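Long-range contacts in alanine racemase (Enterococcus faecalis, PDB 3E6E), which belongs to the alanine racemase family, enzymes in which an N-terminal TIM barrel is joined to a C-terminal, mainly beta domain: residues T15-E20 and A242-L247; A37-N42 and A226-N231; T61-A66 and A77-P82; T168-A173 and S207-W212. The protein carries 1 engineered substitution. All coordinates share one frame; numbering follows the deposited sequence.

Contact 1: T15-E20 and A242-L247; sequences TQAITE and ALKPAL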
loop_
_atom_site.group_PDB
_atom_site.type_symbol
_atom_site.label_atom_id
_atom_site.label_comp_id
_atom_site.label_asym_id
_atom_site.label_seq_id
_atom_site.Cartn_x
_atom_site.Cartn_y
_atom_site.Cartn_z
ATOM N N THR A 15 -8.648 8.794 -17.722
ATOM C CA THR A 15 -8.606 10.233 -17.472
ATOM C C THR A 15 -9.863 10.965 -17.972
ATOM O O THR A 15 -10.397 11.838 -17.270
ATOM C CB THR A 15 -7.330 10.875 -18.084
ATOM O OG1 THR A 15 -7.260 10.584 -19.483
ATOM C CG2 THR A 15 -6.082 10.342 -17.399
ATOM N N GLN A 16 -10.337 10.596 -19.164
ATOM C CA GLN A 16 -11.526 11.212 -19.755
ATOM C C GLN A 16 -12.646 11.235 -18.721
ATOM O O GLN A 16 -13.376 12.218 -18.601
ATOM C CB GLN A 16 -12.004 10.413 -20.977
ATOM C CG GLN A 16 -10.960 10.200 -22.085
ATOM C CD GLN A 16 -11.295 9.020 -23.025
ATOM O OE1 GLN A 16 -12.364 8.977 -23.655
ATOM N NE2 GLN A 16 -10.371 8.059 -23.117
ATOM N N ALA A 17 -12.778 10.139 -17.978
ATOM C CA ALA A 17 -13.812 10.019 -16.955
ATOM C C ALA A 17 -13.655 11.040 -15.818
ATOM O O ALA A 17 -14.653 11.614 -15.363
ATOM C CB ALA A 17 -13.824 8.600 -16.396
ATOM N N ILE A 18 -12.421 11.258 -15.357
ATOM C CA ILE A 18 -12.159 12.232 -14.289
ATOM C C ILE A 18 -12.622 13.626 -14.781
ATOM O O ILE A 18 -13.299 14.371 -14.061
ATOM C CB ILE A 18 -10.644 12.263 -13.919
ATOM C CG1 ILE A 18 -10.203 10.895 -13.412
ATOM C CG2 ILE A 18 -10.369 13.295 -12.835
ATOM C CD1 ILE A 18 -8.759 10.851 -13.058
ATOM N N THR A 19 -12.268 13.951 -16.022
ATOM C CA THR A 19 -12.654 15.210 -16.651
ATOM C C THR A 19 -14.179 15.353 -16.616
ATOM O O THR A 19 -14.728 16.385 -16.230
ATOM C CB THR A 19 -12.241 15.253 -18.162
ATOM O OG1 THR A 19 -10.818 15.160 -18.300
ATOM C CG2 THR A 19 -12.731 16.544 -18.805
ATOM N N GLU A 20 -14.858 14.298 -17.048
ATOM C CA GLU A 20 -16.309 14.286 -17.115
ATOM C C GLU A 20 -16.957 14.386 -15.745
ATOM O O GLU A 20 -17.993 15.031 -15.588
ATOM C CB GLU A 20 -16.763 13.025 -17.860
ATOM C CG GLU A 20 -18.247 12.726 -17.794
ATOM C CD GLU A 20 -18.603 11.443 -18.538
ATOM O OE1 GLU A 20 -19.721 10.915 -18.299
ATOM O OE2 GLU A 20 -17.765 10.973 -19.360
ATOM N N ALA A 242 -24.623 11.050 -12.520
ATOM C CA ALA A 242 -23.877 9.858 -12.906
ATOM C C ALA A 242 -22.380 9.981 -12.745
ATOM O O ALA A 242 -21.735 10.712 -13.492
ATOM C CB ALA A 242 -24.188 9.510 -14.334
ATOM N N LEU A 243 -21.832 9.262 -11.770
ATOM C CA LEU A 243 -20.393 9.265 -11.532
ATOM C C LEU A 243 -19.843 8.132 -12.387
ATOM O O LEU A 243 -20.448 7.068 -12.457
ATOM C CB LEU A 243 -20.084 9.000 -10.053
ATOM C CG LEU A 243 -20.442 10.097 -9.043
ATOM C CD1 LEU A 243 -20.223 9.585 -7.620
ATOM C CD2 LEU A 243 -19.591 11.344 -9.321
ATOM N N LYS A 244 -18.713 8.361 -13.049
ATOM C CA LYS A 244 -18.124 7.339 -13.906
ATOM C C LYS A 244 -16.778 6.892 -13.357
ATOM O O LYS A 244 -15.800 7.646 -13.372
ATOM C CB LYS A 244 -17.951 7.876 -15.327
ATOM C CG LYS A 244 -17.136 6.961 -16.244
ATOM C CD LYS A 244 -16.768 7.660 -17.559
ATOM C CE LYS A 244 -17.976 7.880 -18.458
ATOM N NZ LYS A 244 -18.425 6.604 -19.087
ATOM N N PRO A 245 -16.710 5.653 -12.859
ATOM C CA PRO A 245 -15.465 5.120 -12.304
ATOM C C PRO A 245 -14.290 5.327 -13.254
ATOM O O PRO A 245 -14.385 5.045 -14.448
ATOM C CB PRO A 245 -15.801 3.651 -12.088
ATOM C CG PRO A 245 -17.263 3.705 -11.729
ATOM C CD PRO A 245 -17.788 4.651 -12.780
ATOM N N ALA A 246 -13.186 5.831 -12.719
ATOM C CA ALA A 246 -12.001 6.082 -13.527
ATOM C C ALA A 246 -10.934 5.008 -13.347
ATOM O O ALA A 246 -10.058 4.854 -14.190
ATOM C CB ALA A 246 -11.418 7.440 -13.171
ATOM N N LEU A 247 -11.015 4.283 -12.236
ATOM C CA LEU A 247 -10.069 3.227 -11.894
ATOM C C LEU A 247 -10.497 1.908 -12.519
ATOM O O LEU A 247 -11.685 1.648 -12.671
ATOM C CB LEU A 247 -10.017 3.072 -10.375
ATOM C CG LEU A 247 -8.881 2.364 -9.645
ATOM C CD1 LEU A 247 -8.525 1.069 -10.339
ATOM C CD2 LEU A 247 -7.694 3.280 -9.561
#
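Ala17 and Ala246 mark the closest backbone approach, with CA atoms 5.5 Å apart, where the opening turns of helix 15-28 lie against the irregular loop 242-247. No hydrogen bond crosses between the two segments, and the 252 Å² buried here comes mostly from apolar packing. The methyl of Ala17 points at the loop and is covered by the aliphatic part of Lys244: CB of Ala17 lies 3.3 Å from CD of Lys244. Lys244 starts with CG anti to the backbone N (chi1 171°) but folds at chi3 and chi4, which lays its methylenes across the helix surface. One helical turn beyond Ala17, the extended chain of Glu20 meets this lysine at about a right angle. Its OE2 comes within 3.2 Å of Lys244 CE, yet stays 4.4 Å from Lys244 NZ, so the opposite charges are near without forming a salt bridge. Glu20 OE1 has its ionic partner in Lys24, on the helix itself. On the inner side, Ile18 CG1 rests on the Ala246 methyl, CB, at 3.7 Å, while Ile18 also packs on Ser51 and Ala54 of helix 48-56. The Ala246 backbone is hydrogen-bonded to the backbones of Asp14 and Tyr228. The contact lies near the two domain crossings: strands 10-12 and 249-259 are antiparallel partners in the beta-domain sheet, and helix 15-28 of the TIM barrel and loop 242-247 adjoin them in the chain.

Contact 2: A37-N42 and A226-N231; sequences AVVKAN and AMYGLN. With DCS (D-[3-hydroxy-2-methyl-5-phosphonooxymethyl-pyridin-4-ylmethyl]-N,O-cycloserylamide), chain D.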
loop_
_atom_site.group_PDB
_atom_site.type_symbol
_atom_site.label_atom_id
_atom_site.label_comp_id
_atom_site.label_asym_id
_atom_site.label_seq_id
_atom_site.Cartn_x
_atom_site.Cartn_y
_atom_site.Cartn_z
ATOM N N ALA A 37 -9.536 20.652 -7.146
ATOM C CA ALA A 37 -9.396 19.206 -7.221
ATOM C C ALA A 37 -8.323 18.710 -6.264
ATOM O O ALA A 37 -7.143 19.021 -6.417
ATOM C CB ALA A 37 -9.058 18.793 -8.652
ATOM N N VAL A 38 -8.740 17.955 -5.256
ATOM C CA VAL A 38 -7.794 17.404 -4.294
ATOM C C VAL A 38 -7.244 16.132 -4.927
ATOM O O VAL A 38 -8.007 15.224 -5.266
ATOM C CB VAL A 38 -8.490 17.105 -2.946
ATOM C CG1 VAL A 38 -9.907 16.678 -3.181
ATOM C CG2 VAL A 38 -7.738 16.035 -2.193
ATOM N N VAL A 39 -5.924 16.091 -5.110
ATOM C CA VAL A 39 -5.254 14.952 -5.729
ATOM C C VAL A 39 -4.127 14.371 -4.885
ATOM O O VAL A 39 -3.096 13.951 -5.424
ATOM C CB VAL A 39 -4.657 15.326 -7.103
ATOM C CG1 VAL A 39 -5.758 15.780 -8.053
ATOM C CG2 VAL A 39 -3.598 16.407 -6.925
ATOM N N LYS A 40 -4.311 14.347 -3.571
ATOM C CA LYS A 40 -3.294 13.795 -2.677
ATOM C C LYS A 40 -3.245 12.279 -2.773
ATOM O O LYS A 40 -4.026 11.670 -3.514
ATOM C CB LYS A 40 -3.573 14.193 -1.223
ATOM C CG LYS A 40 -4.969 13.870 -0.700
ATOM C CD LYS A 40 -5.071 14.389 0.720
ATOM C CE LYS A 40 -6.468 14.284 1.292
ATOM N NZ LYS A 40 -6.799 12.926 1.749
ATOM N N ALA A 41 -2.343 11.680 -1.997
ATOM C CA ALA A 41 -2.145 10.232 -1.988
ATOM C C ALA A 41 -2.045 9.766 -3.445
ATOM O O ALA A 41 -2.759 8.860 -3.892
ATOM C CB ALA A 41 -3.302 9.549 -1.275
ATOM N N ASN A 42 -1.146 10.428 -4.169
ATOM C CA ASN A 42 -0.898 10.177 -5.578
ATOM C C ASN A 42 -2.186 10.054 -6.376
ATOM O O ASN A 42 -2.415 9.056 -7.066
ATOM C CB ASN A 42 -0.048 8.917 -5.779
ATOM C CG ASN A 42 0.444 8.787 -7.206
ATOM O OD1 ASN A 42 0.893 9.765 -7.805
ATOM N ND2 ASN A 42 0.366 7.582 -7.759
ATOM N N ALA A 226 -15.391 11.916 -5.717
ATOM C CA ALA A 226 -16.353 11.894 -6.790
ATOM C C ALA A 226 -15.700 12.156 -8.141
ATOM O O ALA A 226 -16.182 11.670 -9.160
ATOM C CB ALA A 226 -17.445 12.896 -6.531
ATOM N N MET A 227 -14.601 12.902 -8.178
ATOM C CA MET A 227 -13.995 13.161 -9.483
ATOM C C MET A 227 -13.316 11.910 -10.033
ATOM O O MET A 227 -12.786 11.910 -11.144
ATOM C CB MET A 227 -13.025 14.360 -9.438
ATOM C CG MET A 227 -11.737 14.188 -8.687
ATOM S SD MET A 227 -10.829 15.792 -8.703
ATOM C CE MET A 227 -9.215 15.277 -8.014
ATOM N N TYR A 228 -13.363 10.840 -9.243
ATOM C CA TYR A 228 -12.789 9.556 -9.627
ATOM C C TYR A 228 -13.923 8.560 -9.900
ATOM O O TYR A 228 -13.680 7.393 -10.193
ATOM C CB TYR A 228 -11.883 9.038 -8.516
ATOM C CG TYR A 228 -10.759 9.986 -8.143
ATOM C CD1 TYR A 228 -9.657 10.168 -8.977
ATOM C CD2 TYR A 228 -10.802 10.705 -6.946
ATOM C CE1 TYR A 228 -8.623 11.043 -8.628
ATOM C CE2 TYR A 228 -9.774 11.586 -6.585
ATOM C CZ TYR A 228 -8.689 11.751 -7.427
ATOM O OH TYR A 228 -7.677 12.615 -7.052
ATOM N N GLY A 229 -15.158 9.043 -9.798
ATOM C CA GLY A 229 -16.329 8.221 -10.053
ATOM C C GLY A 229 -16.792 7.304 -8.933
ATOM O O GLY A 229 -17.461 6.295 -9.191
ATOM N N LEU A 230 -16.464 7.638 -7.690
ATOM C CA LEU A 230 -16.855 6.784 -6.584
ATOM C C LEU A 230 -17.815 7.455 -5.628
ATOM O O LEU A 230 -17.547 8.547 -5.121
ATOM C CB LEU A 230 -15.608 6.319 -5.843
ATOM C CG LEU A 230 -14.591 5.666 -6.785
ATOM C CD1 LEU A 230 -13.318 5.360 -6.043
ATOM C CD2 LEU A 230 -15.197 4.408 -7.392
ATOM N N ASN A 231 -18.939 6.787 -5.385
ATOM C CA ASN A 231 -19.972 7.297 -4.495
ATOM C C ASN A 231 -19.352 7.642 -3.156
ATOM O O ASN A 231 -19.038 6.762 -2.371
ATOM C CB ASN A 231 -21.052 6.254 -4.297
ATOM C CG ASN A 231 -22.169 6.755 -3.440
ATOM O OD1 ASN A 231 -21.938 7.354 -2.385
ATOM N ND2 ASN A 231 -23.398 6.516 -3.875
HETATM N N1 DCS D . -11.015 18.754 2.122
HETATM C C2 DCS D . -10.197 18.290 3.204
HETATM C C2A DCS D . -9.734 19.234 4.297
HETATM C C3 DCS D . -9.851 16.935 3.216
HETATM O O3 DCS D . -9.081 16.416 4.199
HETATM C C4 DCS D . -10.329 16.079 2.141
HETATM C C4A DCS D . -9.967 14.607 2.145
HETATM C C5 DCS D . -11.161 16.657 1.083
HETATM C C6 DCS D . -11.476 17.970 1.102
HETATM C C5A DCS D . -11.710 15.851 -0.068
HETATM O O4P DCS D . -12.663 14.916 0.444
HETATM P P DCS D . -13.486 13.868 -0.428
HETATM O O1P DCS D . -14.290 14.641 -1.354
HETATM O O2P DCS D . -12.548 12.985 -1.114
HETATM O O3P DCS D . -14.341 13.115 0.484
HETATM N N DCS D . -10.452 13.949 3.425
HETATM C CA DCS D . -10.234 12.584 3.661
HETATM C C DCS D . -9.258 12.043 4.550
HETATM O O DCS D . -8.360 12.760 5.284
HETATM N ND DCS D . -9.370 10.737 4.546
HETATM O OG DCS D . -10.385 10.385 3.680
HETATM C CB DCS D . -10.903 11.511 3.144
#
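Met227 and Tyr228 reach across to Ala37, Val38 and Val39 where the TIM barrel closes: strand 34-38, first of the barrel, adjoins strand 220-223, the last, and the 3-10 turn after the latter faces the end of the former. The tight part is centred on the thioether. Met227 CG lies between the backbone N and the carbonyl carbon (chi1 70°), and the chain beyond it runs straight, placing SD 3.5 Å from Ala37 CB. The terminal methyl, CE, then meets Val39 CG1 at 3.5 Å and approaches Val38 O at 3.0 Å. The same carbonyl oxygen accepts a hydrogen bond from Tyr228 OH at 3.2 Å; the donor lies in the carbonyl plane on a lone pair, with a C=O...O angle of 134°. Met227 CG also sits 3.9 Å above the plane of the Tyr228 ring, toward its rim, and this ring stacks with Tyr44 and His46. Backbone separation is much wider than this side-chain packing, the nearest CA atoms, of Ala37 and Met227, being 7.9 Å apart. Past these residues the segments diverge. Gly229 to Asn231 make no contact with 37-42, and Leu230 and Asn231 are partly exposed. The Lys40 side chain leaves away from the turn; its NZ forms a salt bridge with Asp315 OD2 of the second subunit and lies 3.6 Å from DCS C4A.

Contact 3: T61-A66 and A77-P82; sequences TGFCVA and AGVQDP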
loop_
_atom_site.group_PDB
_atom_site.type_symbol
_atom_site.label_atom_id
_atom_site.label_comp_id
_atom_site.label_asym_id
_atom_site.label_seq_id
_atom_site.Cartn_x
_atom_site.Cartn_y
_atom_site.Cartn_z
ATOM N N THR A 61 -9.702 24.919 -11.181
ATOM C CA THR A 61 -8.881 26.128 -11.225
ATOM C C THR A 61 -8.004 26.222 -9.990
ATOM O O THR A 61 -7.503 27.292 -9.655
ATOM C CB THR A 61 -9.760 27.398 -11.336
ATOM O OG1 THR A 61 -10.634 27.489 -10.202
ATOM C CG2 THR A 61 -10.598 27.348 -12.603
ATOM N N GLY A 62 -7.813 25.083 -9.330
ATOM C CA GLY A 62 -6.988 25.024 -8.130
ATOM C C GLY A 62 -6.787 23.588 -7.659
ATOM O O GLY A 62 -7.529 22.691 -8.081
ATOM N N PHE A 63 -5.808 23.370 -6.776
ATOM C CA PHE A 63 -5.511 22.025 -6.278
ATOM C C PHE A 63 -5.231 21.874 -4.785
ATOM O O PHE A 63 -4.574 22.720 -4.171
ATOM C CB PHE A 63 -4.332 21.441 -7.055
ATOM C CG PHE A 63 -4.540 21.443 -8.521
ATOM C CD1 PHE A 63 -4.138 22.531 -9.287
ATOM C CD2 PHE A 63 -5.214 20.394 -9.136
ATOM C CE1 PHE A 63 -4.411 22.582 -10.660
ATOM C CE2 PHE A 63 -5.495 20.428 -10.498
ATOM C CZ PHE A 63 -5.092 21.530 -11.264
ATOM N N CYS A 64 -5.725 20.768 -4.222
ATOM C CA CYS A 64 -5.550 20.437 -2.809
ATOM C C CYS A 64 -4.759 19.149 -2.648
ATOM O O CYS A 64 -5.051 18.148 -3.297
ATOM C CB CYS A 64 -6.904 20.250 -2.136
ATOM S SG CYS A 64 -8.004 21.671 -2.239
ATOM N N VAL A 65 -3.762 19.185 -1.777
ATOM C CA VAL A 65 -2.930 18.026 -1.506
ATOM C C VAL A 65 -2.736 17.988 -0.004
ATOM O O VAL A 65 -3.148 18.909 0.697
ATOM C CB VAL A 65 -1.545 18.133 -2.187
ATOM C CG1 VAL A 65 -1.706 18.218 -3.690
ATOM C CG2 VAL A 65 -0.798 19.350 -1.645
ATOM N N ALA A 66 -2.104 16.934 0.496
ATOM C CA ALA A 66 -1.871 16.815 1.928
ATOM C C ALA A 66 -0.464 17.205 2.331
ATOM O O ALA A 66 -0.257 17.711 3.427
ATOM C CB ALA A 66 -2.138 15.399 2.378
ATOM N N ALA A 77 5.708 19.954 -12.173
ATOM C CA ALA A 77 4.978 19.391 -13.296
ATOM C C ALA A 77 4.462 20.439 -14.259
ATOM O O ALA A 77 4.045 20.107 -15.367
ATOM C CB ALA A 77 3.815 18.541 -12.787
ATOM N N GLY A 78 4.470 21.700 -13.836
ATOM C CA GLY A 78 3.993 22.763 -14.703
ATOM C C GLY A 78 2.626 23.307 -14.336
ATOM O O GLY A 78 2.023 24.037 -15.109
ATOM N N VAL A 79 2.112 22.938 -13.169
ATOM C CA VAL A 79 0.821 23.463 -12.741
ATOM C C VAL A 79 1.095 24.860 -12.199
ATOM O O VAL A 79 1.929 25.032 -11.310
ATOM C CB VAL A 79 0.191 22.608 -11.627
ATOM C CG1 VAL A 79 -1.087 23.276 -11.122
ATOM C CG2 VAL A 79 -0.116 21.220 -12.156
ATOM N N GLN A 80 0.396 25.852 -12.742
ATOM C CA GLN A 80 0.595 27.240 -12.336
ATOM C C GLN A 80 -0.566 27.778 -11.533
ATOM O O GLN A 80 -0.547 28.927 -11.113
ATOM C CB GLN A 80 0.811 28.121 -13.565
ATOM C CG GLN A 80 1.984 27.699 -14.421
ATOM C CD GLN A 80 2.048 28.466 -15.726
ATOM O OE1 GLN A 80 2.444 27.920 -16.761
ATOM N NE2 GLN A 80 1.662 29.741 -15.688
ATOM N N ASP A 81 -1.576 26.950 -11.318
ATOM C CA ASP A 81 -2.739 27.373 -10.559
ATOM C C ASP A 81 -2.445 27.292 -9.065
ATOM O O ASP A 81 -1.420 26.758 -8.645
ATOM C CB ASP A 81 -3.948 26.482 -10.879
ATOM C CG ASP A 81 -4.029 26.103 -12.342
ATOM O OD1 ASP A 81 -3.307 25.157 -12.742
ATOM O OD2 ASP A 81 -4.807 26.752 -13.084
ATOM N N PRO A 82 -3.346 27.840 -8.242
ATOM C CA PRO A 82 -3.177 27.817 -6.789
ATOM C C PRO A 82 -3.124 26.388 -6.282
ATOM O O PRO A 82 -3.925 25.550 -6.693
ATOM C CB PRO A 82 -4.422 28.536 -6.288
ATOM C CG PRO A 82 -4.705 29.513 -7.390
ATOM C CD PRO A 82 -4.504 28.673 -8.620
#
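Thr61 meets the loop through its carbonyl: its O faces Pro82 CD at 3.5 Å and Asp81 CB at 3.8 Å. At Gly62 the backbones are nearest, CA to CA 4.9 Å from Pro82, and the Gly62 CA makes a CA-H...O contact with Pro82 O. Phe63 makes the one hydrogen bond across the contact: its N donates to Pro82 O over 2.9 Å, with 152° at the hydrogen, and the donor lies nearly on the extension of the C=O bond. The backbone pairing of Phe63 continues with Leu84, as expected where strand 62-65, helix 68-76 and strand 83-85 form one beta-alpha-beta unit of the TIM barrel, the two parallel strands being neighbours. Before joining strand 83-85 the loop runs across strand 62-65, the touching portions 61-63 and 79-82 being 92° apart in direction. The Phe63 ring, with CG anti to the carbonyl carbon (chi1 -55°), reaches to the loop with its CE1 corner. That carbon meets Val79 CG1 tip to tip at 3.4 Å, while Asp81 OD1 lies at the ring edge, in its plane, 3.5 Å from the same CE1. Leu74 and Ala52 also pack on this phenyl group. The loop that supplies these partners leaves helix 68-76 through a Schellman motif at Gly78, and Arg75 NH1 of that helix is hydrogen-bonded to the carbonyl oxygens of Val79 and Asp81.

Contact 4: T168-A173 and S207-W212; sequences THFSTA and SATALW. With DCS (D-[3-hydroxy-2-methyl-5-phosphonooxymethyl-pyridin-4-ylmethyl]-N,O-cycloserylamide), chain D.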
loop_
_atom_site.group_PDB
_atom_site.type_symbol
_atom_site.label_atom_id
_atom_site.label_comp_id
_atom_site.label_asym_id
_atom_site.label_seq_id
_atom_site.Cartn_x
_atom_site.Cartn_y
_atom_site.Cartn_z
ATOM N N THR A 168 -13.620 24.939 6.547
ATOM C CA THR A 168 -13.727 23.902 7.549
ATOM C C THR A 168 -14.010 22.592 6.807
ATOM O O THR A 168 -14.133 22.572 5.574
ATOM C CB THR A 168 -14.831 24.172 8.549
ATOM O OG1 THR A 168 -14.656 23.296 9.663
ATOM C CG2 THR A 168 -16.189 23.914 7.934
ATOM N N HIS A 169 -14.118 21.496 7.543
ATOM C CA HIS A 169 -14.339 20.226 6.892
ATOM C C HIS A 169 -15.417 19.459 7.625
ATOM O O HIS A 169 -15.432 19.412 8.847
ATOM C CB HIS A 169 -13.025 19.436 6.868
ATOM C CG HIS A 169 -13.102 18.163 6.079
ATOM N ND1 HIS A 169 -13.345 18.139 4.719
ATOM C CD2 HIS A 169 -13.026 16.868 6.469
ATOM C CE1 HIS A 169 -13.420 16.887 4.311
ATOM N NE2 HIS A 169 -13.231 16.097 5.353
ATOM N N PHE A 170 -16.329 18.863 6.878
ATOM C CA PHE A 170 -17.402 18.107 7.497
ATOM C C PHE A 170 -17.014 16.650 7.775
ATOM O O PHE A 170 -16.165 16.080 7.068
ATOM C CB PHE A 170 -18.627 18.174 6.601
ATOM C CG PHE A 170 -19.222 19.551 6.497
ATOM C CD1 PHE A 170 -20.047 20.040 7.503
ATOM C CD2 PHE A 170 -18.987 20.340 5.374
ATOM C CE1 PHE A 170 -20.636 21.287 7.389
ATOM C CE2 PHE A 170 -19.573 21.594 5.259
ATOM C CZ PHE A 170 -20.403 22.067 6.265
ATOM N N SER A 171 -17.630 16.058 8.798
ATOM C CA SER A 171 -17.327 14.683 9.150
ATOM C C SER A 171 -18.488 13.741 8.899
ATOM O O SER A 171 -18.309 12.528 8.918
ATOM C CB SER A 171 -16.921 14.580 10.619
ATOM O OG SER A 171 -18.013 14.849 11.486
ATOM N N THR A 172 -19.670 14.301 8.656
ATOM C CA THR A 172 -20.872 13.501 8.425
ATOM C C THR A 172 -21.676 13.912 7.205
ATOM O O THR A 172 -22.852 13.585 7.110
ATOM C CB THR A 172 -21.830 13.577 9.639
ATOM O OG1 THR A 172 -22.147 14.948 9.908
ATOM C CG2 THR A 172 -21.182 12.968 10.862
ATOM N N ALA A 173 -21.049 14.608 6.263
ATOM C CA ALA A 173 -21.752 15.075 5.068
ATOM C C ALA A 173 -22.305 13.969 4.188
ATOM O O ALA A 173 -23.247 14.193 3.434
ATOM C CB ALA A 173 -20.841 15.964 4.245
ATOM N N SER A 207 -16.748 16.371 -1.700
ATOM C CA SER A 207 -17.492 15.441 -2.467
ATOM C C SER A 207 -18.885 15.246 -1.972
ATOM O O SER A 207 -19.819 15.563 -2.616
ATOM C CB SER A 207 -16.725 14.152 -2.559
ATOM O OG SER A 207 -15.862 14.191 -3.602
ATOM N N ALA A 208 -18.978 14.696 -0.805
ATOM C CA ALA A 208 -20.250 14.453 -0.156
ATOM C C ALA A 208 -21.121 15.711 -0.054
ATOM O O ALA A 208 -22.217 15.743 -0.617
ATOM C CB ALA A 208 -20.020 13.863 1.236
ATOM N N THR A 209 -20.639 16.742 0.650
ATOM C CA THR A 209 -21.430 17.967 0.840
ATOM C C THR A 209 -21.903 18.568 -0.473
ATOM O O THR A 209 -23.054 18.975 -0.579
ATOM C CB THR A 209 -20.667 19.078 1.652
ATOM O OG1 THR A 209 -19.990 19.955 0.756
ATOM C CG2 THR A 209 -19.645 18.470 2.608
ATOM N N ALA A 210 -21.024 18.596 -1.473
ATOM C CA ALA A 210 -21.364 19.152 -2.780
ATOM C C ALA A 210 -22.514 18.411 -3.445
ATOM O O ALA A 210 -23.414 19.015 -4.023
ATOM C CB ALA A 210 -20.144 19.131 -3.693
ATOM N N LEU A 211 -22.479 17.089 -3.368
ATOM C CA LEU A 211 -23.525 16.295 -3.972
ATOM C C LEU A 211 -24.858 16.455 -3.253
ATOM O O LEU A 211 -25.843 16.888 -3.853
ATOM C CB LEU A 211 -23.102 14.826 -3.987
ATOM C CG LEU A 211 -21.902 14.507 -4.891
ATOM C CD1 LEU A 211 -21.434 13.102 -4.635
ATOM C CD2 LEU A 211 -22.285 14.685 -6.356
ATOM N N TRP A 212 -24.879 16.147 -1.960
ATOM C CA TRP A 212 -26.117 16.194 -1.172
ATOM C C TRP A 212 -26.494 17.458 -0.387
ATOM O O TRP A 212 -27.625 17.578 0.080
ATOM C CB TRP A 212 -26.132 14.985 -0.233
ATOM C CG TRP A 212 -26.011 13.689 -0.983
ATOM C CD1 TRP A 212 -26.946 13.126 -1.807
ATOM C CD2 TRP A 212 -24.864 12.837 -1.041
ATOM N NE1 TRP A 212 -26.446 11.972 -2.378
ATOM C CE2 TRP A 212 -25.170 11.773 -1.923
ATOM C CE3 TRP A 212 -23.603 12.868 -0.436
ATOM C CZ2 TRP A 212 -24.266 10.755 -2.211
ATOM C CZ3 TRP A 212 -22.695 11.849 -0.726
ATOM C CH2 TRP A 212 -23.038 10.808 -1.605
HETATM N N1 DCS D . -11.015 18.754 2.122
HETATM C C2 DCS D . -10.197 18.290 3.204
HETATM C C2A DCS D . -9.734 19.234 4.297
HETATM C C3 DCS D . -9.851 16.935 3.216
HETATM O O3 DCS D . -9.081 16.416 4.199
HETATM C C4 DCS D . -10.329 16.079 2.141
HETATM C C4A DCS D . -9.967 14.607 2.145
HETATM C C5 DCS D . -11.161 16.657 1.083
HETATM C C6 DCS D . -11.476 17.970 1.102
HETATM C C5A DCS D . -11.710 15.851 -0.068
HETATM O O4P DCS D . -12.663 14.916 0.444
HETATM P P DCS D . -13.486 13.868 -0.428
HETATM O O1P DCS D . -14.290 14.641 -1.354
HETATM O O2P DCS D . -12.548 12.985 -1.114
HETATM O O3P DCS D . -14.341 13.115 0.484
HETATM N N DCS D . -10.452 13.949 3.425
HETATM C CA DCS D . -10.234 12.584 3.661
HETATM C C DCS D . -9.258 12.043 4.550
HETATM O O DCS D . -8.360 12.760 5.284
HETATM N ND DCS D . -9.370 10.737 4.546
HETATM O OG DCS D . -10.385 10.385 3.680
HETATM C CB DCS D . -10.903 11.511 3.144
#
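Ala173 and Thr209 meet methyl to methyl at the C-terminal end of the TIM barrel, where the loop after strand 165-167 lies beside helix 207-212, which follows strand 201-203. Thr209 CG2 is 3.2 Å from Ala173 CB and 3.4 Å from Phe170 CD2, so one methyl fills the corner between the alanine and an obliquely placed ring. Ala208 CB adds a second apolar contact to Ala173 CB at 3.8 Å. No hydrogen bond links the two segments. The next shell holds these groups in place: Thr209 OG1 is hydrogen-bonded to Asn206 N, which directs the polar branch back to the start of the helix, and the Phe170 ring stacks on Phe181. Trp212, whose CE3 comes 4.1 Å from Ala173 O, has its NE1 hydrogen-bonded to Ala238 O.

Both segments also reach DCS. Ser207 N probably donates to O1P, a doubtful bond because O1P sits too close to Ser207 in the model. The His169 ring, its CG anti to the backbone N (chi1 -174°), presents one face to the pyridine of DCS, with ND1 3.5 Å from C2. In the same ring, His169 NE2 is hydrogen-bonded to Tyr267 OH of the second subunit.

In the fold
Contact 2 touches each of the others. It and contact 1 have centres about 10 Å apart and pack directly, Ile18 CG2 lying 3.3 Å from Met227 O. Strand pairing ties it to contact 3, with Val39 N 2.9 Å from Cys64 O, a probable hydrogen bond. Toward contact 4, about 14 Å away between centres, Ser207 OG lies 3.1 Å from Ala226 N, another probable hydrogen bond. Contacts 2 and 4 both supply residues to the DCS pocket and both touch the second subunit. Contacts 1 and 3 stand farther back: the side chains of Ile18 and Phe63 lie about 12 and 11 Å from the bound DCS. Contacts 3 and 4 do not touch, their centres being about 21 Å apart.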